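Local coordinates for hydrogenase expression/formation protein HypE (Desulfovibrio vulgaris subsp. vulgaris, PDB 2Z1U) that binds ATP and magnesium and probably takes part in the maturation of hydrogenases, as a member of the HypE family, at residues I63-G68 with G175-T180. Residues are numbered along the deposited sequence; the frame is centred on the assembly and turned at random.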
loop_
_atom_site.group_PDB
_atom_site.type_symbol
_atom_site.label_atom_id
_atom_site.label_comp_id
_atom_site.label_asym_id
_atom_site.label_seq_id
_atom_site.Cartn_x
_atom_site.Cartn_y
_atom_site.Cartn_z
ATOM N N ILE A 63 2.451 -2.370 -19.634
ATOM C CA ILE A 63 2.451 -1.205 -18.755
ATOM C C ILE A 63 1.723 -0.050 -19.416
ATOM O O ILE A 63 1.027 0.708 -18.737
ATOM C CB ILE A 63 3.903 -0.766 -18.397
ATOM C CG1 ILE A 63 4.609 -1.849 -17.584
ATOM C CG2 ILE A 63 3.921 0.576 -17.673
ATOM C CD1 ILE A 63 6.019 -1.448 -17.130
ATOM N N PHE A 64 1.904 0.069 -20.733
ATOM C CA PHE A 64 1.260 1.101 -21.551
ATOM C C PHE A 64 0.277 0.464 -22.536
ATOM O O PHE A 64 0.575 -0.567 -23.148
ATOM C CB PHE A 64 2.309 1.956 -22.298
ATOM C CG PHE A 64 3.287 2.676 -21.376
ATOM C CD1 PHE A 64 2.923 3.855 -20.727
ATOM C CD2 PHE A 64 4.566 2.167 -21.158
ATOM C CE1 PHE A 64 3.803 4.508 -19.849
ATOM C CE2 PHE A 64 5.462 2.815 -20.290
ATOM C CZ PHE A 64 5.075 3.989 -19.633
ATOM N N PHE A 65 -0.894 1.087 -22.677
ATOM C CA PHE A 65 -1.977 0.603 -23.559
ATOM C C PHE A 65 -2.822 1.803 -24.002
ATOM O O PHE A 65 -2.730 2.858 -23.389
ATOM C CB PHE A 65 -2.844 -0.450 -22.836
ATOM C CG PHE A 65 -3.082 -0.154 -21.372
ATOM C CD1 PHE A 65 -4.184 0.600 -20.970
ATOM C CD2 PHE A 65 -2.199 -0.621 -20.394
ATOM C CE1 PHE A 65 -4.405 0.877 -19.614
ATOM C CE2 PHE A 65 -2.406 -0.338 -19.042
ATOM C CZ PHE A 65 -3.515 0.414 -18.653
ATOM N N PRO A 66 -3.601 1.675 -25.100
ATOM C CA PRO A 66 -4.518 2.761 -25.450
ATOM C C PRO A 66 -5.404 3.174 -24.272
ATOM O O PRO A 66 -6.055 2.322 -23.661
ATOM C CB PRO A 66 -5.358 2.145 -26.572
ATOM C CG PRO A 66 -4.409 1.215 -27.241
ATOM C CD PRO A 66 -3.640 0.597 -26.106
ATOM N N GLY A 67 -5.395 4.465 -23.944
ATOM C CA GLY A 67 -6.284 5.019 -22.923
ATOM C C GLY A 67 -5.749 5.023 -21.503
ATOM O O GLY A 67 -6.407 5.539 -20.595
ATOM N N GLY A 68 -4.575 4.435 -21.280
ATOM C CA GLY A 68 -3.987 4.508 -19.957
ATOM C C GLY A 68 -2.639 3.853 -19.799
ATOM O O GLY A 68 -1.967 3.519 -20.782
ATOM N N GLY A 175 -16.519 -3.914 -20.651
ATOM C CA GLY A 175 -15.560 -4.796 -21.320
ATOM C C GLY A 175 -14.366 -4.118 -21.975
ATOM O O GLY A 175 -13.418 -4.788 -22.377
ATOM N N ASP A 176 -14.419 -2.793 -22.088
ATOM C CA ASP A 176 -13.420 -2.001 -22.821
ATOM C C ASP A 176 -11.988 -2.184 -22.338
ATOM O O ASP A 176 -11.117 -2.528 -23.142
ATOM C CB ASP A 176 -13.794 -0.518 -22.795
ATOM C CG ASP A 176 -15.209 -0.284 -23.286
ATOM O OD1 ASP A 176 -15.368 0.138 -24.440
ATOM O OD2 ASP A 176 -16.159 -0.570 -22.531
ATOM N N HIS A 177 -11.752 -1.979 -21.041
ATOM C CA HIS A 177 -10.419 -2.140 -20.482
ATOM C C HIS A 177 -9.849 -3.547 -20.713
ATOM O O HIS A 177 -8.735 -3.693 -21.234
ATOM C CB HIS A 177 -10.393 -1.855 -18.985
ATOM C CG HIS A 177 -9.034 -2.023 -18.381
ATOM N ND1 HIS A 177 -8.066 -1.046 -18.456
ATOM C CD2 HIS A 177 -8.472 -3.058 -17.719
ATOM C CE1 HIS A 177 -6.968 -1.464 -17.850
ATOM N NE2 HIS A 177 -7.185 -2.687 -17.398
ATOM N N GLY A 178 -10.599 -4.561 -20.289
ATOM C CA GLY A 178 -10.168 -5.954 -20.427
ATOM C C GLY A 178 -9.817 -6.320 -21.859
ATOM O O GLY A 178 -8.788 -6.946 -22.103
ATOM N N LEU A 179 -10.669 -5.935 -22.807
ATOM C CA LEU A 179 -10.417 -6.202 -24.217
ATOM C C LEU A 179 -9.134 -5.532 -24.693
ATOM O O LEU A 179 -8.326 -6.160 -25.366
ATOM C CB LEU A 179 -11.591 -5.746 -25.092
ATOM C CG LEU A 179 -11.943 -6.502 -26.373
ATOM C CD1 LEU A 179 -12.553 -5.566 -27.407
ATOM C CD2 LEU A 179 -10.792 -7.296 -26.988
ATOM N N THR A 180 -8.934 -4.265 -24.343
ATOM C CA THR A 180 -7.757 -3.558 -24.860
ATOM C C THR A 180 -6.431 -4.096 -24.373
ATOM O O THR A 180 -5.504 -4.181 -25.169
ATOM C CB THR A 180 -7.857 -1.988 -24.883
ATOM O OG1 THR A 180 -6.678 -1.388 -24.322
ATOM C CG2 THR A 180 -9.073 -1.507 -24.184
#
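Phe65 and His177 bring their rings together in an offset edge-to-face pair, the aromatic centre of a small, buried contact between a tight hairpin and the first turn of helix 176-184. The imidazole edge is directed at the phenyl face, with the planes at 86° and the ring centroids 5.5 Å apart. Its leading carbon, His177 CE1, comes within 3.9 Å of Phe65 CE1 and almost as near to CZ, so the approach falls near the rim of the phenyl ring. A chi1 of 38° holds the phenyl ring over its own turn, where Gly68 O sits 3.6 Å above the ring plane, over its centre. On the helix, His177 has CG anti to its backbone N (chi1 180°), which carries the imidazole out to the hairpin. Both ring nitrogens are engaged elsewhere, ND1 with Ser196 OG and NE2 with Ile342 O; these two bonds should fix the rotation of the imidazole and leave CE1, the carbon between them, to meet Phe65.

Pro66 extends the contact to Thr180, one helical turn further on. Thr180 OG1 lies 3.8 Å from Pro66 O and 4.0 Å from Pro66 CD, without a hydrogen bond, but the hydroxyl's placement is doubtful: its torsion is strained and the methyl is modelled too close to Asp176 O. Pro66 and Gly67 take the central positions of the type II turn from Phe65 to Gly68, Gly67 with the positive phi of its third position, and Gly68 N bonds back to Phe65 O.

The contact joins the N-terminal and C-terminal AIR synthase-related regions, with the side chain of His177 about 10 Å from a bound ATP. Leu73 of helix 70-83 touches the side chains of Phe65 and His177, Cys195 and Ser196 pack against the hairpin, and helix 104-121 lies against Ile63 and Phe64, while helix 252-260 meets Asp176 and Leu179.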